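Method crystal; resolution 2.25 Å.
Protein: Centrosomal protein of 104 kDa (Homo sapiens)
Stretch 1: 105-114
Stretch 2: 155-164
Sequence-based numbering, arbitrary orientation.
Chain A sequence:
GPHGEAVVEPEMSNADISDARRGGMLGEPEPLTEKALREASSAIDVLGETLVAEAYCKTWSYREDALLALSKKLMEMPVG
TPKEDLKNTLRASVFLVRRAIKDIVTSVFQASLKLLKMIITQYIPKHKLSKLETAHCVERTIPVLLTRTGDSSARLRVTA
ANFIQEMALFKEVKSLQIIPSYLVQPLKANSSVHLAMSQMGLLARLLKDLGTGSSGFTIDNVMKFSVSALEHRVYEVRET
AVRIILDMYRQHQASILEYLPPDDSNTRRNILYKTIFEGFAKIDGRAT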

# COMPACT_ATOMS: atom_id res chain seq x y z
N VAL A 105 14.00 1.17 12.61
CA VAL A 105 14.78 2.40 12.45
C VAL A 105 14.36 3.10 11.16
O VAL A 105 14.32 2.48 10.09
N THR A 106 14.07 4.39 11.28
CA THR A 106 13.51 5.20 10.21
C THR A 106 14.37 5.22 8.95
O THR A 106 13.84 5.07 7.86
N SER A 107 15.68 5.42 9.11
CA SER A 107 16.62 5.48 7.97
C SER A 107 16.62 4.22 7.10
O SER A 107 16.81 4.32 5.89
N VAL A 108 16.42 3.07 7.72
CA VAL A 108 16.37 1.79 7.01
C VAL A 108 15.04 1.70 6.25
O VAL A 108 15.03 1.30 5.09
N PHE A 109 13.94 2.05 6.92
CA PHE A 109 12.60 2.14 6.31
C PHE A 109 12.61 3.04 5.08
O PHE A 109 12.12 2.65 4.02
N GLN A 110 13.22 4.22 5.21
CA GLN A 110 13.33 5.19 4.10
C GLN A 110 14.19 4.70 2.93
O GLN A 110 13.84 4.93 1.77
N ALA A 111 15.30 4.04 3.24
CA ALA A 111 16.17 3.45 2.21
C ALA A 111 15.45 2.35 1.43
O ALA A 111 15.69 2.21 0.23
N SER A 112 14.58 1.59 2.09
CA SER A 112 13.80 0.55 1.41
C SER A 112 12.80 1.15 0.40
O SER A 112 12.59 0.57 -0.66
N LEU A 113 12.21 2.30 0.73
CA LEU A 113 11.30 2.99 -0.19
C LEU A 113 12.03 3.56 -1.41
O LEU A 113 11.54 3.47 -2.53
N LYS A 114 13.22 4.12 -1.19
CA LYS A 114 14.08 4.59 -2.27
C LYS A 114 14.46 3.45 -3.23
O LYS A 114 14.40 3.61 -4.45
N ARG A 155 4.56 10.92 11.80
CA ARG A 155 5.48 11.20 10.69
C ARG A 155 5.72 9.96 9.80
O ARG A 155 5.82 10.08 8.58
N LEU A 156 5.78 8.79 10.42
CA LEU A 156 5.95 7.54 9.69
C LEU A 156 4.68 7.16 8.90
O LEU A 156 4.78 6.75 7.74
N ARG A 157 3.50 7.31 9.53
CA ARG A 157 2.21 7.12 8.85
C ARG A 157 2.09 7.97 7.58
O ARG A 157 1.68 7.46 6.54
N VAL A 158 2.47 9.24 7.68
CA VAL A 158 2.45 10.16 6.53
C VAL A 158 3.43 9.73 5.42
O VAL A 158 3.10 9.79 4.24
N THR A 159 4.64 9.32 5.80
CA THR A 159 5.64 8.87 4.82
C THR A 159 5.16 7.62 4.07
O THR A 159 5.28 7.54 2.85
N ALA A 160 4.62 6.66 4.81
CA ALA A 160 4.07 5.44 4.23
C ALA A 160 2.90 5.74 3.30
O ALA A 160 2.87 5.25 2.16
N ALA A 161 1.96 6.56 3.76
CA ALA A 161 0.78 6.92 2.97
C ALA A 161 1.15 7.70 1.71
O ALA A 161 0.65 7.39 0.62
N ASN A 162 2.01 8.69 1.84
CA ASN A 162 2.49 9.45 0.67
C ASN A 162 3.17 8.55 -0.38
O ASN A 162 2.96 8.75 -1.58
N PHE A 163 3.95 7.56 0.06
CA PHE A 163 4.60 6.63 -0.88
C PHE A 163 3.58 5.77 -1.64
O PHE A 163 3.76 5.52 -2.83
N ILE A 164 2.54 5.31 -0.95
CA ILE A 164 1.47 4.50 -1.56
C ILE A 164 0.75 5.32 -2.64
O ILE A 164 0.50 4.83 -3.75

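How do two helices running almost in the same direction meet here? Helix 106-114 and helix 155-164 lie 5° from parallel, with axes 11.7 Å apart at their closest, too far for backbones to touch but a suitable gap for large side chains to fill. The register pairs T106 with L156 at one end and L113 with F163 at the other. T106, F109 and L113 point toward the second helix, and T159 and F163 point back. L156 leaves its backbone sideways, yet its end comes nearer.

What fills the gap in the middle? The ring of F109, with chi1 t and chi2 at 74°, is the bump that enters the hollow formed by L156, T159 and A160. Its CE2 atom lies 4.0 Å from L156 CG and 3.9 Å from T159 CG2, both approached obliquely. At the ring edge, near its plane, F109 CZ comes within 4.2 Å of A160 CB; the A160 side chain is a single methyl, and the ring tip comes up against it. L156, chi1 t with chi2 off the usual wells at 140°, also meets T106 near the start of the first helix, where L156 CD1 lies 4.4 Å from T106 OG1.

How does the other end close? Here the second helix supplies the aromatic ring. F163, chi1 t and chi2 85°, presents a face to L113, whose rotamer is mt. L113 CB lies over that face, 3.9 Å from F163 CE1, while L113 CD2 makes a CH-pi contact 4.1 Å from the F163 ring centroid and only 12° off the ring normal. The leucine thus sits on the flat of the ring. The ring also reaches the backbone, with F163 CE1 3.4 Å from L113 O. The other methyl of L113, CD1, lies 4.1 Å from T159 CG2, so the threonine methyl touches both F109 and L113 and links the two aromatic sites.

Where do the polar groups go? No hydrogen bond crosses between the helices, and the fit rests on apolar shape. T159, in the m rotamer, turns its hydroxyl back to its own helix, T159 OG1 donating to R155 O at 2.9 Å, which leaves its methyl for the contact. S112, chi1 p, likewise donates from S112 OG to F109 O at 2.7 Å. Q110 starts sideways and its end comes nearer, but its nearest approach, Q110 CG to T159 CG2, is 4.8 Å.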

# COMPACT_ATOMS: atom_id res chain seq x y z
CB VAL A 105 16.30 2.11 12.45
CG1 VAL A 105 17.11 3.37 12.17
CG2 VAL A 105 16.72 1.49 13.78
CB THR A 106 13.21 6.63 10.72
OG1 THR A 106 12.08 6.59 11.59
CG2 THR A 106 12.90 7.60 9.58
CB SER A 107 18.04 5.71 8.45
OG SER A 107 18.18 7.03 8.93
CB VAL A 108 16.51 0.58 7.97
CG1 VAL A 108 16.42 -0.73 7.20
CG2 VAL A 108 17.83 0.66 8.74
CB PHE A 109 11.58 2.63 7.36
CG PHE A 109 10.25 3.07 6.78
CD1 PHE A 109 9.33 2.14 6.32
CD2 PHE A 109 9.91 4.42 6.75
CE1 PHE A 109 8.10 2.54 5.81
CE2 PHE A 109 8.68 4.83 6.24
CZ PHE A 109 7.78 3.89 5.77
CB GLN A 110 13.85 6.54 4.62
CG GLN A 110 12.74 7.45 5.14
CD GLN A 110 13.20 8.50 6.13
OE1 GLN A 110 12.45 8.92 7.03
NE2 GLN A 110 14.45 8.93 6.00
CB ALA A 111 17.46 2.92 2.83
CB SER A 112 13.07 -0.35 2.41
OG SER A 112 11.87 0.25 2.89
CB LEU A 113 10.52 4.10 0.53
CG LEU A 113 9.64 3.69 1.71
CD1 LEU A 113 8.85 4.87 2.23
CD2 LEU A 113 8.69 2.56 1.34
CB LYS A 114 15.34 5.23 -1.66
CG LYS A 114 16.37 5.74 -2.65
CD LYS A 114 17.63 6.21 -1.92
CE LYS A 114 18.78 6.47 -2.88
NZ LYS A 114 18.55 7.71 -3.68
CB ARG A 155 6.82 11.71 11.25
CG ARG A 155 7.72 12.39 10.23
CD ARG A 155 8.99 12.94 10.88
NE ARG A 155 8.71 13.72 12.08
CZ ARG A 155 8.91 13.33 13.35
NH1 ARG A 155 9.44 12.14 13.66
NH2 ARG A 155 8.57 14.17 14.34
CB LEU A 156 6.37 6.40 10.63
CG LEU A 156 7.01 5.21 9.91
CD1 LEU A 156 8.20 4.66 10.69
CD2 LEU A 156 6.00 4.11 9.62
CB ARG A 157 1.03 7.44 9.77
CG ARG A 157 0.83 6.47 10.92
CD ARG A 157 -0.55 6.60 11.53
NE ARG A 157 -0.83 7.93 12.08
CZ ARG A 157 -0.60 8.33 13.33
NH1 ARG A 157 -0.04 7.52 14.24
NH2 ARG A 157 -0.92 9.57 13.68
CB VAL A 158 2.74 11.63 6.96
CG1 VAL A 158 2.94 12.55 5.76
CG2 VAL A 158 1.62 12.17 7.85
CB THR A 159 7.01 8.57 5.48
OG1 THR A 159 7.45 9.72 6.19
CG2 THR A 159 8.07 8.19 4.44
CB ALA A 160 3.65 4.48 5.33
CB ALA A 161 -0.22 7.71 3.80
CB ASN A 162 3.44 10.58 1.08
CG ASN A 162 2.72 11.76 1.71
OD1 ASN A 162 1.50 11.92 1.60
ND2 ASN A 162 3.48 12.63 2.37
CB PHE A 163 5.63 5.72 -0.19
CG PHE A 163 6.47 4.92 -1.17
CD1 PHE A 163 7.62 5.46 -1.74
CD2 PHE A 163 6.09 3.64 -1.55
CE1 PHE A 163 8.38 4.73 -2.65
CE2 PHE A 163 6.85 2.90 -2.45
CZ PHE A 163 7.99 3.45 -3.01
CB ILE A 164 0.47 3.98 -0.51
CG1 ILE A 164 1.17 2.99 0.43
CG2 ILE A 164 -0.73 3.31 -1.17
CD1 ILE A 164 0.35 2.54 1.63